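Local coordinates for protein carbohydrate deacetylase Agd3 (Neosartorya fumigata, PDB 6NWZ) that probably removes N-acetyl groups from the fungal exopolysaccharide galactosaminogalactan, as a zinc-binding carbohydrate esterase required for biofilm formation, at residues F153-L158 with W233-T238; G240-H245 with P640-V645; L229-I234 with L536-D541. All coordinates share one frame; numbering follows the deposited sequence.

From the N terminus, residues 153-158 are the first to be met, in a loop that waits 74 residues for the end of helix 224-237; interaction 1 closes that loop inside the CBM87 region. The preceding turns of the same helix carry residues 229-234, whose partner at 536-541 lies 301 residues on, so interaction 3 ties CBM87 to the deacetylase domain. Just after the helix, residues 240-245 wait for strand 639-643 of the C-terminal domain in interaction 2. Interactions 1 and 2 follow in series, whereas interactions 2 and 3 cross. Interactions 1 and 3 both use helix 224-237, and interaction 2 takes up the loop that follows it.

Interaction 1 (F153-L158 with W233-T238); sequences FPTAGL and WITWLT
Phe153, Thr155 and Ala156 pack against Thr235 and Trp236, setting a single 3-10 turn (154-156) on the C-terminal end of helix 224-237 within the CBM87 region. Burial is greatest around Thr235, which turns its two branches to different neighbours. Its OG1 lies 3.3 Å from Ala156 CB, but the polar partner of that hydroxyl is His231 O, one turn earlier in the same helix. The 3-10 turn itself is held by Ala156 N bonding to Phe153 O.

Next to it, Phe153 has CG between its backbone N and carbonyl carbon (chi1 38°), which carries the ring past the start of the turn to the helix. CD1 touches Trp236 CB at 4.1 Å, while the indole swings off toward strands 115-119 and 209-214. There it meets Arg115 in a cation-pi contact and lies beside Glu210, a zinc ligand. Met212 touches both Phe153 and Trp236, so strand 209-214 backs this buried side.

The other side of the turn is looser. The CB of Pro154 points away from the helix, and the residue is exposed; Thr155 is only partly covered. Two carbonyls of the turn accept from side chains elsewhere: Thr155 O from Arg246 NH1 and Ala156 O from Trp587 NE1. In the tight part, Thr235 CG2, anti to its own backbone N, sits 3.2 Å from Thr155 OG1.

Interaction 2 (G240-H245 with P640-V645); sequences GLYAGH and PVTFPV
Tyr242 and Thr642 form a single antiparallel bridge, a hydrogen-bonded pair in which Thr642 N gives a 3.0 Å bond to Tyr242 O and Tyr242 N a weak 3.4 Å bond to Thr642 O. The side chains of this pair also meet: Thr642 CB lies over one face of the Tyr242 ring in a CH-pi contact, 3.7 Å from the centroid. The ring reaches it because CG stands between the backbone N and the carbonyl carbon (chi1 55°). From the same threonine, OG1 donates a 3.0 Å bond to Gly244 O, approaching from above the carbonyl plane rather than along a lone pair, and so links the strand to the loop two residues past the bridge.

Prolines pack at both ends. Pro640 CB meets His245 CB at 3.9 Å, and Pro644 CD lies 3.7 Å from Leu241 CB. Leu241 CD1 also touches Phe643 CD2 at 3.9 Å.

Strand 639-643 is an outermost strand of a three-stranded antiparallel sheet, and the loop that follows helix 224-237 lines its edge. Val641 and Phe643 make backbone hydrogen bonds to strand 663-667, and their side chains, with Leu241 of the loop, touch strand 622-629.

Interaction 3 (L229-I234 with L536-D541); sequences LQHAWI and LGLRHD
His231 reaches from helix 224-237 to the backbone of Leu536, its NE2 donating a 2.6 Å hydrogen bond to Leu536 O. The oxygen is near the imidazole plane, and the donor sits on a lone pair in the carbonyl plane, although the angle at the hydrogen is bent to 141°. Leu538 CD2 adds a loose apolar touch 4.2 Å from His231 CE1. Beside the bond, Gln230 NE2 stands 3.6 Å from Leu536 O; its own partner is Asn227 O, in a weak bond.

Several groups fix the imidazole. Gln230 CG lies over the centre of one face, 4.2 Å above the plane, Trp587 meets the ring edge-to-face, and Tyr47 OH is hydrogen-bonded to ND1. The acceptor lies where helix 520-536 ends in a Schellman motif: Leu538, at positive phi (62°), is its C-prime residue, and Arg539 N bonds to His534 O; His534 is also a zinc-binding residue.

Both ring nitrogens of the buried histidine are thus engaged, ND1 by Tyr47, like His231 in the CBM87 region, and NE2 by Leu536 in the deacetylase region. With NE2 as donor, a neutral ring would leave ND1 to accept from Tyr47, and the partial negative charge at the C-terminal end of helix 520-536 would probably make Leu536 O a better acceptor.

Interaction 1 (F153-L158 with W233-T238)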
ATOM      1  N   PHE A 153      21.926  -7.308   5.420  1.00 46.58           N
ATOM      2  CA  PHE A 153      20.623  -7.576   4.811  1.00 35.68           C
ATOM      3  C   PHE A 153      20.562  -6.864   3.466  1.00 38.46           C
ATOM      4  O   PHE A 153      19.758  -5.945   3.260  1.00 35.08           O
ATOM      5  CB  PHE A 153      19.489  -7.133   5.740  1.00 38.46           C
ATOM      6  CG  PHE A 153      19.775  -5.856   6.485  1.00 32.09           C
ATOM      7  CD1 PHE A 153      20.413  -5.884   7.719  1.00 34.64           C
ATOM      8  CD2 PHE A 153      19.400  -4.630   5.959  1.00 27.46           C
ATOM      9  CE1 PHE A 153      20.676  -4.711   8.410  1.00 38.86           C
ATOM     10  CE2 PHE A 153      19.661  -3.452   6.645  1.00 39.99           C
ATOM     11  CZ  PHE A 153      20.299  -3.493   7.872  1.00 36.28           C
ATOM     12  N   PRO A 154      21.402  -7.279   2.513  1.00 38.46           N
ATOM     13  CA  PRO A 154      21.500  -6.522   1.256  1.00 22.62           C
ATOM     14  C   PRO A 154      20.264  -6.621   0.377  1.00 23.11           C
ATOM     15  O   PRO A 154      19.990  -5.687  -0.389  1.00 39.20           O
ATOM     16  CB  PRO A 154      22.730  -7.135   0.575  1.00 24.02           C
ATOM     17  CG  PRO A 154      22.820  -8.517   1.135  1.00 25.66           C
ATOM     18  CD  PRO A 154      22.329  -8.425   2.548  1.00 23.90           C
ATOM     19  N   THR A 155      19.503  -7.715   0.456  1.00 39.31           N
ATOM     20  CA  THR A 155      18.304  -7.821  -0.367  1.00 39.34           C
ATOM     21  C   THR A 155      17.166  -6.945   0.140  1.00 33.36           C
ATOM     22  O   THR A 155      16.138  -6.844  -0.537  1.00 37.29           O
ATOM     23  CB  THR A 155      17.839  -9.281  -0.457  1.00 24.68           C
ATOM     24  OG1 THR A 155      17.697  -9.823   0.860  1.00 52.09           O
ATOM     25  CG2 THR A 155      18.838 -10.115  -1.235  1.00 26.19           C
ATOM     26  N   ALA A 156      17.321  -6.312   1.307  1.00 38.10           N
ATOM     27  CA  ALA A 156      16.286  -5.413   1.805  1.00 26.66           C
ATOM     28  C   ALA A 156      16.162  -4.158   0.953  1.00 30.38           C
ATOM     29  O   ALA A 156      15.105  -3.519   0.963  1.00 32.15           O
ATOM     30  CB  ALA A 156      16.567  -5.034   3.259  1.00 29.46           C
ATOM     31  N   GLY A 157      17.207  -3.795   0.214  1.00 29.40           N
ATOM     32  CA  GLY A 157      17.116  -2.668  -0.690  1.00 20.08           C
ATOM     33  C   GLY A 157      17.051  -1.315  -0.025  1.00 31.79           C
ATOM     34  O   GLY A 157      16.585  -0.352  -0.643  1.00 37.35           O
ATOM     35  N   LEU A 158      17.497  -1.210   1.222  1.00 31.89           N
ATOM     36  CA  LEU A 158      17.502   0.068   1.916  1.00 28.10           C
ATOM     37  C   LEU A 158      18.748   0.855   1.532  1.00 30.56           C
ATOM     38  O   LEU A 158      19.854   0.306   1.498  1.00 49.06           O
ATOM     39  CB  LEU A 158      17.448  -0.148   3.427  1.00 26.56           C
ATOM     40  CG  LEU A 158      16.305  -1.035   3.920  1.00 25.70           C
ATOM     41  CD1 LEU A 158      16.330  -1.158   5.436  1.00 18.69           C
ATOM     42  CD2 LEU A 158      14.975  -0.482   3.448  1.00 25.44           C
ATOM     43  N   TRP A 233      14.948  -5.647   9.743  1.00 26.33           N
ATOM     44  CA  TRP A 233      14.955  -6.821  10.608  1.00 29.46           C
ATOM     45  C   TRP A 233      14.187  -7.990  10.003  1.00 31.49           C
ATOM     46  O   TRP A 233      14.514  -9.145  10.292  1.00 36.04           O
ATOM     47  CB  TRP A 233      14.425  -6.478  12.011  1.00 34.70           C
ATOM     48  CG  TRP A 233      12.960  -6.136  12.146  1.00 31.92           C
ATOM     49  CD1 TRP A 233      12.424  -4.888  12.280  1.00 25.50           C
ATOM     50  CD2 TRP A 233      11.855  -7.054  12.215  1.00 37.35           C
ATOM     51  NE1 TRP A 233      11.057  -4.969  12.406  1.00 37.78           N
ATOM     52  CE2 TRP A 233      10.682  -6.286  12.369  1.00 33.22           C
ATOM     53  CE3 TRP A 233      11.742  -8.448  12.147  1.00 41.65           C
ATOM     54  CZ2 TRP A 233       9.415  -6.863  12.456  1.00 25.35           C
ATOM     55  CZ3 TRP A 233      10.480  -9.020  12.232  1.00 40.95           C
ATOM     56  CH2 TRP A 233       9.335  -8.228  12.386  1.00 37.19           C
ATOM     57  N   ILE A 234      13.195  -7.724   9.152  1.00 33.02           N
ATOM     58  CA  ILE A 234      12.497  -8.816   8.474  1.00 30.11           C
ATOM     59  C   ILE A 234      13.428  -9.511   7.486  1.00 36.36           C
ATOM     60  O   ILE A 234      13.520 -10.744   7.458  1.00 40.84           O
ATOM     61  CB  ILE A 234      11.225  -8.301   7.781  1.00 28.51           C
ATOM     62  CG1 ILE A 234      10.203  -7.839   8.820  1.00 28.24           C
ATOM     63  CG2 ILE A 234      10.637  -9.385   6.883  1.00 23.17           C
ATOM     64  CD1 ILE A 234       8.946  -7.266   8.218  1.00 22.19           C
ATOM     65  N   THR A 235      14.129  -8.729   6.657  1.00 29.47           N
ATOM     66  CA  THR A 235      15.049  -9.316   5.687  1.00 29.40           C
ATOM     67  C   THR A 235      16.189 -10.049   6.381  1.00 41.13           C
ATOM     68  O   THR A 235      16.624 -11.113   5.926  1.00 37.42           O
ATOM     69  CB  THR A 235      15.610  -8.237   4.760  1.00 26.20           C
ATOM     70  OG1 THR A 235      14.540  -7.463   4.205  1.00 30.00           O
ATOM     71  CG2 THR A 235      16.400  -8.874   3.631  1.00 22.78           C
ATOM     72  N   TRP A 236      16.693  -9.487   7.481  1.00 45.12           N
ATOM     73  CA  TRP A 236      17.778 -10.136   8.210  1.00 37.64           C
ATOM     74  C   TRP A 236      17.290 -11.389   8.926  1.00 42.37           C
ATOM     75  O   TRP A 236      17.978 -12.416   8.928  1.00 36.65           O
ATOM     76  CB  TRP A 236      18.398  -9.154   9.205  1.00 25.26           C
ATOM     77  CG  TRP A 236      19.520  -9.737  10.009  1.00 31.52           C
ATOM     78  CD1 TRP A 236      20.827  -9.839   9.634  1.00 34.27           C
ATOM     79  CD2 TRP A 236      19.437 -10.295  11.329  1.00 40.35           C
ATOM     80  NE1 TRP A 236      21.564 -10.427  10.635  1.00 39.91           N
ATOM     81  CE2 TRP A 236      20.733 -10.718  11.685  1.00 44.36           C
ATOM     82  CE3 TRP A 236      18.393 -10.481  12.240  1.00 38.21           C
ATOM     83  CZ2 TRP A 236      21.015 -11.315  12.912  1.00 38.01           C
ATOM     84  CZ3 TRP A 236      18.676 -11.073  13.461  1.00 33.39           C
ATOM     85  CH2 TRP A 236      19.976 -11.483  13.784  1.00 27.25           C
ATOM     86  N   LEU A 237      16.102 -11.325   9.539  1.00 35.43           N
ATOM     87  CA  LEU A 237      15.595 -12.476  10.280  1.00 30.27           C
ATOM     88  C   LEU A 237      15.353 -13.670   9.369  1.00 28.78           C
ATOM     89  O   LEU A 237      15.536 -14.815   9.791  1.00 35.43           O
ATOM     90  CB  LEU A 237      14.302 -12.110  11.006  1.00 25.57           C
ATOM     91  CG  LEU A 237      13.711 -13.158  11.940  1.00 32.86           C
ATOM     92  CD1 LEU A 237      14.684 -13.439  13.068  1.00 38.24           C
ATOM     93  CD2 LEU A 237      12.382 -12.669  12.481  1.00 36.55           C
ATOM     94  N   THR A 238      14.940 -13.429   8.129  1.00 38.51           N
ATOM     95  CA  THR A 238      14.637 -14.499   7.192  1.00 37.01           C
ATOM     96  C   THR A 238      15.797 -14.815   6.258  1.00 43.02           C
ATOM     97  O   THR A 238      15.663 -15.702   5.409  1.00 42.76           O
ATOM     98  CB  THR A 238      13.401 -14.143   6.357  1.00 43.82           C
ATOM     99  OG1 THR A 238      13.692 -13.008   5.536  1.00 50.28           O
ATOM    100  CG2 THR A 238      12.214 -13.824   7.252  1.00 30.47           C
TER

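Interaction 2 (G240-H245 with P640-V645)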
ATOM      1  N   GLY A 240      16.558 -13.223   3.786  1.00 30.52           N
ATOM      2  CA  GLY A 240      16.050 -13.000   2.448  1.00 29.55           C
ATOM      3  C   GLY A 240      15.301 -14.161   1.832  1.00 41.90           C
ATOM      4  O   GLY A 240      14.977 -14.108   0.639  1.00 44.85           O
ATOM      5  N   LEU A 241      15.009 -15.207   2.599  1.00 45.50           N
ATOM      6  CA  LEU A 241      14.355 -16.409   2.095  1.00 37.19           C
ATOM      7  C   LEU A 241      13.108 -16.664   2.929  1.00 46.44           C
ATOM      8  O   LEU A 241      13.207 -16.884   4.142  1.00 54.63           O
ATOM      9  CB  LEU A 241      15.312 -17.602   2.153  1.00 35.49           C
ATOM     10  CG  LEU A 241      14.847 -18.964   1.644  1.00 35.22           C
ATOM     11  CD1 LEU A 241      14.523 -18.901   0.160  1.00 35.44           C
ATOM     12  CD2 LEU A 241      15.927 -19.996   1.919  1.00 44.74           C
ATOM     13  N   TYR A 242      11.941 -16.630   2.288  1.00 46.01           N
ATOM     14  CA  TYR A 242      10.681 -16.709   3.020  1.00 45.09           C
ATOM     15  C   TYR A 242       9.535 -16.964   2.052  1.00 46.90           C
ATOM     16  O   TYR A 242       9.645 -16.727   0.845  1.00 39.97           O
ATOM     17  CB  TYR A 242      10.415 -15.425   3.817  1.00 43.43           C
ATOM     18  CG  TYR A 242      10.442 -14.168   2.974  1.00 42.65           C
ATOM     19  CD1 TYR A 242       9.299 -13.709   2.333  1.00 42.73           C
ATOM     20  CD2 TYR A 242      11.617 -13.446   2.812  1.00 41.55           C
ATOM     21  CE1 TYR A 242       9.326 -12.564   1.557  1.00 41.64           C
ATOM     22  CE2 TYR A 242      11.655 -12.303   2.041  1.00 29.19           C
ATOM     23  CZ  TYR A 242      10.509 -11.866   1.417  1.00 36.43           C
ATOM     24  OH  TYR A 242      10.553 -10.727   0.651  1.00 26.08           O
ATOM     25  N   ALA A 243       8.429 -17.450   2.604  1.00 46.15           N
ATOM     26  CA  ALA A 243       7.176 -17.532   1.864  1.00 42.51           C
ATOM     27  C   ALA A 243       6.537 -16.152   1.926  1.00 55.45           C
ATOM     28  O   ALA A 243       5.969 -15.760   2.947  1.00 60.18           O
ATOM     29  CB  ALA A 243       6.266 -18.604   2.452  1.00 36.13           C
ATOM     30  N   GLY A 244       6.656 -15.395   0.844  1.00 46.81           N
ATOM     31  CA  GLY A 244       6.109 -14.056   0.838  1.00 32.84           C
ATOM     32  C   GLY A 244       6.435 -13.344  -0.453  1.00 37.21           C
ATOM     33  O   GLY A 244       6.870 -13.958  -1.431  1.00 50.70           O
ATOM     34  N   HIS A 245       6.238 -12.024  -0.430  1.00 33.46           N
ATOM     35  CA  HIS A 245       6.292 -11.213  -1.640  1.00 26.99           C
ATOM     36  C   HIS A 245       6.318  -9.724  -1.303  1.00 31.25           C
ATOM     37  O   HIS A 245       5.410  -9.220  -0.632  1.00 34.98           O
ATOM     38  CB  HIS A 245       5.092 -11.552  -2.528  1.00 27.56           C
ATOM     39  CG  HIS A 245       4.997 -10.730  -3.774  1.00 56.58           C
ATOM     40  ND1 HIS A 245       6.042 -10.601  -4.665  1.00 62.40           N
ATOM     41  CD2 HIS A 245       3.971 -10.011  -4.287  1.00 50.40           C
ATOM     42  CE1 HIS A 245       5.667  -9.826  -5.668  1.00 60.83           C
ATOM     43  NE2 HIS A 245       4.415  -9.456  -5.463  1.00 64.47           N
ATOM     44  N   PRO A 640       3.670 -17.461  -3.248  1.00 47.20           N
ATOM     45  CA  PRO A 640       4.924 -16.767  -3.559  1.00 53.20           C
ATOM     46  C   PRO A 640       6.057 -17.223  -2.653  1.00 53.82           C
ATOM     47  O   PRO A 640       5.866 -17.476  -1.460  1.00 49.04           O
ATOM     48  CB  PRO A 640       4.578 -15.294  -3.311  1.00 46.11           C
ATOM     49  CG  PRO A 640       3.517 -15.347  -2.262  1.00 34.74           C
ATOM     50  CD  PRO A 640       2.713 -16.591  -2.542  1.00 44.10           C
ATOM     51  N   VAL A 641       7.250 -17.335  -3.235  1.00 48.22           N
ATOM     52  CA  VAL A 641       8.463 -17.691  -2.506  1.00 49.94           C
ATOM     53  C   VAL A 641       9.575 -16.755  -2.953  1.00 52.12           C
ATOM     54  O   VAL A 641       9.858 -16.652  -4.151  1.00 51.36           O
ATOM     55  CB  VAL A 641       8.867 -19.161  -2.729  1.00 42.66           C
ATOM     56  CG1 VAL A 641      10.070 -19.526  -1.864  1.00 41.31           C
ATOM     57  CG2 VAL A 641       7.705 -20.081  -2.424  1.00 43.87           C
ATOM     58  N   THR A 642      10.196 -16.077  -1.996  1.00 52.12           N
ATOM     59  CA  THR A 642      11.241 -15.100  -2.270  1.00 44.67           C
ATOM     60  C   THR A 642      12.610 -15.730  -2.035  1.00 42.34           C
ATOM     61  O   THR A 642      12.869 -16.284  -0.960  1.00 40.13           O
ATOM     62  CB  THR A 642      11.057 -13.863  -1.387  1.00 39.10           C
ATOM     63  OG1 THR A 642       9.808 -13.237  -1.712  1.00 37.17           O
ATOM     64  CG2 THR A 642      12.194 -12.870  -1.589  1.00 30.97           C
ATOM     65  N   PHE A 643      13.479 -15.646  -3.046  1.00 48.82           N
ATOM     66  CA  PHE A 643      14.798 -16.262  -3.022  1.00 49.60           C
ATOM     67  C   PHE A 643      15.888 -15.204  -3.005  1.00 49.08           C
ATOM     68  O   PHE A 643      15.886 -14.311  -3.864  1.00 43.02           O
ATOM     69  CB  PHE A 643      14.991 -17.172  -4.241  1.00 44.36           C
ATOM     70  CG  PHE A 643      14.240 -18.467  -4.161  1.00 42.98           C
ATOM     71  CD1 PHE A 643      12.937 -18.558  -4.617  1.00 49.31           C
ATOM     72  CD2 PHE A 643      14.845 -19.597  -3.637  1.00 49.23           C
ATOM     73  CE1 PHE A 643      12.247 -19.753  -4.547  1.00 59.65           C
ATOM     74  CE2 PHE A 643      14.161 -20.793  -3.562  1.00 51.88           C
ATOM     75  CZ  PHE A 643      12.860 -20.871  -4.017  1.00 56.28           C
ATOM     76  N   PRO A 644      16.835 -15.270  -2.058  1.00 49.89           N
ATOM     77  CA  PRO A 644      17.995 -14.370  -2.101  1.00 41.54           C
ATOM     78  C   PRO A 644      19.113 -14.937  -2.964  1.00 52.25           C
ATOM     79  O   PRO A 644      20.034 -14.223  -3.375  1.00 51.29           O
ATOM     80  CB  PRO A 644      18.411 -14.280  -0.631  1.00 49.08           C
ATOM     81  CG  PRO A 644      18.059 -15.641  -0.086  1.00 50.74           C
ATOM     82  CD  PRO A 644      16.844 -16.126  -0.856  1.00 48.54           C
ATOM     83  N   VAL A 645      19.045 -16.240  -3.215  1.00 53.74           N
ATOM     84  CA  VAL A 645      19.951 -16.934  -4.119  1.00 49.69           C
ATOM     85  C   VAL A 645      19.096 -17.706  -5.109  1.00 49.94           C
ATOM     86  O   VAL A 645      18.085 -18.308  -4.730  1.00 57.71           O
ATOM     87  CB  VAL A 645      20.910 -17.881  -3.367  1.00 44.25           C
ATOM     88  CG1 VAL A 645      21.772 -18.645  -4.352  1.00 56.78           C
ATOM     89  CG2 VAL A 645      21.782 -17.097  -2.407  1.00 58.43           C
TER

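Interaction 3 (L229-I234 with L536-D541)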
ATOM      1  N   LEU A 229      11.933   1.036   8.942  1.00 35.28           N
ATOM      2  CA  LEU A 229      12.933   0.238   9.639  1.00 29.62           C
ATOM      3  C   LEU A 229      12.621  -1.249   9.570  1.00 30.51           C
ATOM      4  O   LEU A 229      13.544  -2.071   9.535  1.00 36.67           O
ATOM      5  CB  LEU A 229      13.033   0.688  11.097  1.00 22.89           C
ATOM      6  CG  LEU A 229      13.453   2.136  11.358  1.00 19.71           C
ATOM      7  CD1 LEU A 229      13.475   2.413  12.849  1.00 23.82           C
ATOM      8  CD2 LEU A 229      14.812   2.438  10.741  1.00 21.20           C
ATOM      9  N   GLN A 230      11.338  -1.616   9.540  1.00 35.35           N
ATOM     10  CA  GLN A 230      10.971  -3.019   9.706  1.00 32.78           C
ATOM     11  C   GLN A 230      11.524  -3.889   8.586  1.00 39.61           C
ATOM     12  O   GLN A 230      11.720  -5.094   8.779  1.00 37.30           O
ATOM     13  CB  GLN A 230       9.454  -3.158   9.785  1.00 28.58           C
ATOM     14  CG  GLN A 230       8.730  -2.719   8.533  1.00 32.69           C
ATOM     15  CD  GLN A 230       7.230  -2.843   8.667  1.00 44.83           C
ATOM     16  OE1 GLN A 230       6.725  -3.391   9.650  1.00 48.53           O
ATOM     17  NE2 GLN A 230       6.504  -2.327   7.680  1.00 31.03           N
ATOM     18  N   HIS A 231      11.796  -3.301   7.419  1.00 35.23           N
ATOM     19  CA  HIS A 231      12.339  -4.074   6.310  1.00 29.97           C
ATOM     20  C   HIS A 231      13.766  -4.534   6.574  1.00 33.13           C
ATOM     21  O   HIS A 231      14.228  -5.493   5.944  1.00 27.17           O
ATOM     22  CB  HIS A 231      12.265  -3.252   5.025  1.00 18.82           C
ATOM     23  CG  HIS A 231      10.873  -2.844   4.663  1.00 32.69           C
ATOM     24  ND1 HIS A 231       9.941  -3.736   4.177  1.00 28.09           N
ATOM     25  CD2 HIS A 231      10.247  -1.645   4.730  1.00 35.26           C
ATOM     26  CE1 HIS A 231       8.804  -3.102   3.952  1.00 33.70           C
ATOM     27  NE2 HIS A 231       8.963  -1.831   4.279  1.00 33.64           N
ATOM     28  N   ALA A 232      14.472  -3.884   7.496  1.00 38.03           N
ATOM     29  CA  ALA A 232      15.806  -4.346   7.852  1.00 34.49           C
ATOM     30  C   ALA A 232      15.739  -5.634   8.664  1.00 38.83           C
ATOM     31  O   ALA A 232      16.385  -6.630   8.318  1.00 38.45           O
ATOM     32  CB  ALA A 232      16.552  -3.253   8.615  1.00 21.33           C
ATOM     33  N   TRP A 233      14.948  -5.647   9.743  1.00 26.33           N
ATOM     34  CA  TRP A 233      14.955  -6.821  10.608  1.00 29.46           C
ATOM     35  C   TRP A 233      14.187  -7.990  10.003  1.00 31.49           C
ATOM     36  O   TRP A 233      14.514  -9.145  10.292  1.00 36.04           O
ATOM     37  CB  TRP A 233      14.425  -6.478  12.011  1.00 34.70           C
ATOM     38  CG  TRP A 233      12.960  -6.136  12.146  1.00 31.92           C
ATOM     39  CD1 TRP A 233      12.424  -4.888  12.280  1.00 25.50           C
ATOM     40  CD2 TRP A 233      11.855  -7.054  12.215  1.00 37.35           C
ATOM     41  NE1 TRP A 233      11.057  -4.969  12.406  1.00 37.78           N
ATOM     42  CE2 TRP A 233      10.682  -6.286  12.369  1.00 33.22           C
ATOM     43  CE3 TRP A 233      11.742  -8.448  12.147  1.00 41.65           C
ATOM     44  CZ2 TRP A 233       9.415  -6.863  12.456  1.00 25.35           C
ATOM     45  CZ3 TRP A 233      10.480  -9.020  12.232  1.00 40.95           C
ATOM     46  CH2 TRP A 233       9.335  -8.228  12.386  1.00 37.19           C
ATOM     47  N   ILE A 234      13.195  -7.724   9.152  1.00 33.02           N
ATOM     48  CA  ILE A 234      12.497  -8.816   8.474  1.00 30.11           C
ATOM     49  C   ILE A 234      13.428  -9.511   7.486  1.00 36.36           C
ATOM     50  O   ILE A 234      13.520 -10.744   7.458  1.00 40.84           O
ATOM     51  CB  ILE A 234      11.225  -8.301   7.781  1.00 28.51           C
ATOM     52  CG1 ILE A 234      10.203  -7.839   8.820  1.00 28.24           C
ATOM     53  CG2 ILE A 234      10.637  -9.385   6.883  1.00 23.17           C
ATOM     54  CD1 ILE A 234       8.946  -7.266   8.218  1.00 22.19           C
ATOM     55  N   LEU A 536       5.576   1.943   2.315  1.00 26.29           N
ATOM     56  CA  LEU A 536       6.527   1.113   3.044  1.00 31.99           C
ATOM     57  C   LEU A 536       5.836   0.056   3.902  1.00 31.82           C
ATOM     58  O   LEU A 536       6.501  -0.876   4.364  1.00 26.37           O
ATOM     59  CB  LEU A 536       7.440   1.997   3.900  1.00 28.94           C
ATOM     60  CG  LEU A 536       8.324   2.945   3.081  1.00 23.28           C
ATOM     61  CD1 LEU A 536       9.208   3.811   3.961  1.00 18.93           C
ATOM     62  CD2 LEU A 536       9.168   2.142   2.112  1.00 24.97           C
ATOM     63  N   GLY A 537       4.530   0.176   4.119  1.00 31.71           N
ATOM     64  CA  GLY A 537       3.740  -0.872   4.725  1.00 22.14           C
ATOM     65  C   GLY A 537       3.194  -1.878   3.737  1.00 31.27           C
ATOM     66  O   GLY A 537       2.409  -2.751   4.122  1.00 34.93           O
ATOM     67  N   LEU A 538       3.585  -1.766   2.465  1.00 28.21           N
ATOM     68  CA  LEU A 538       3.184  -2.692   1.403  1.00 37.03           C
ATOM     69  C   LEU A 538       1.672  -2.692   1.182  1.00 33.61           C
ATOM     70  O   LEU A 538       1.098  -3.685   0.728  1.00 47.05           O
ATOM     71  CB  LEU A 538       3.692  -4.112   1.674  1.00 32.41           C
ATOM     72  CG  LEU A 538       5.201  -4.252   1.887  1.00 29.23           C
ATOM     73  CD1 LEU A 538       5.617  -5.720   1.868  1.00 30.48           C
ATOM     74  CD2 LEU A 538       5.978  -3.444   0.855  1.00 22.02           C
ATOM     75  N   ARG A 539       1.019  -1.577   1.492  1.00 28.28           N
ATOM     76  CA  ARG A 539      -0.397  -1.415   1.195  1.00 32.35           C
ATOM     77  C   ARG A 539      -0.562  -1.136  -0.296  1.00 36.39           C
ATOM     78  O   ARG A 539      -0.096  -0.106  -0.797  1.00 35.03           O
ATOM     79  CB  ARG A 539      -0.988  -0.289   2.039  1.00 34.82           C
ATOM     80  CG  ARG A 539      -0.841  -0.506   3.543  1.00 31.86           C
ATOM     81  CD  ARG A 539      -1.808  -1.562   4.053  1.00 29.16           C
ATOM     82  NE  ARG A 539      -3.178  -1.062   4.051  1.00 52.72           N
ATOM     83  CZ  ARG A 539      -3.803  -0.585   5.124  1.00 52.63           C
ATOM     84  NH1 ARG A 539      -3.187  -0.560   6.301  1.00 30.61           N
ATOM     85  NH2 ARG A 539      -5.048  -0.139   5.018  1.00 45.08           N
ATOM     86  N   HIS A 540      -1.215  -2.057  -1.005  1.00 31.50           N
ATOM     87  CA  HIS A 540      -1.409  -1.953  -2.446  1.00 27.24           C
ATOM     88  C   HIS A 540      -2.607  -1.093  -2.834  1.00 32.50           C
ATOM     89  O   HIS A 540      -2.984  -1.090  -4.013  1.00 35.71           O
ATOM     90  CB  HIS A 540      -1.563  -3.348  -3.057  1.00 38.05           C
ATOM     91  CG  HIS A 540      -0.320  -4.179  -2.983  1.00 41.39           C
ATOM     92  ND1 HIS A 540      -0.268  -5.481  -3.432  1.00 46.59           N
ATOM     93  CD2 HIS A 540       0.919  -3.891  -2.520  1.00 42.63           C
ATOM     94  CE1 HIS A 540       0.949  -5.960  -3.245  1.00 48.08           C
ATOM     95  NE2 HIS A 540       1.689  -5.015  -2.694  1.00 34.79           N
ATOM     96  N   ASP A 541      -3.213  -0.380  -1.885  1.00 40.52           N
ATOM     97  CA  ASP A 541      -4.356   0.467  -2.197  1.00 36.49           C
ATOM     98  C   ASP A 541      -3.941   1.589  -3.139  1.00 36.02           C
ATOM     99  O   ASP A 541      -2.826   2.114  -3.065  1.00 42.98           O
ATOM    100  CB  ASP A 541      -4.954   1.075  -0.923  1.00 43.76           C
ATOM    101  CG  ASP A 541      -4.879   0.143   0.268  1.00 46.95           C
ATOM    102  OD1 ASP A 541      -4.210  -0.907   0.167  1.00 48.70           O
ATOM    103  OD2 ASP A 541      -5.492   0.465   1.310  1.00 41.09           O
TER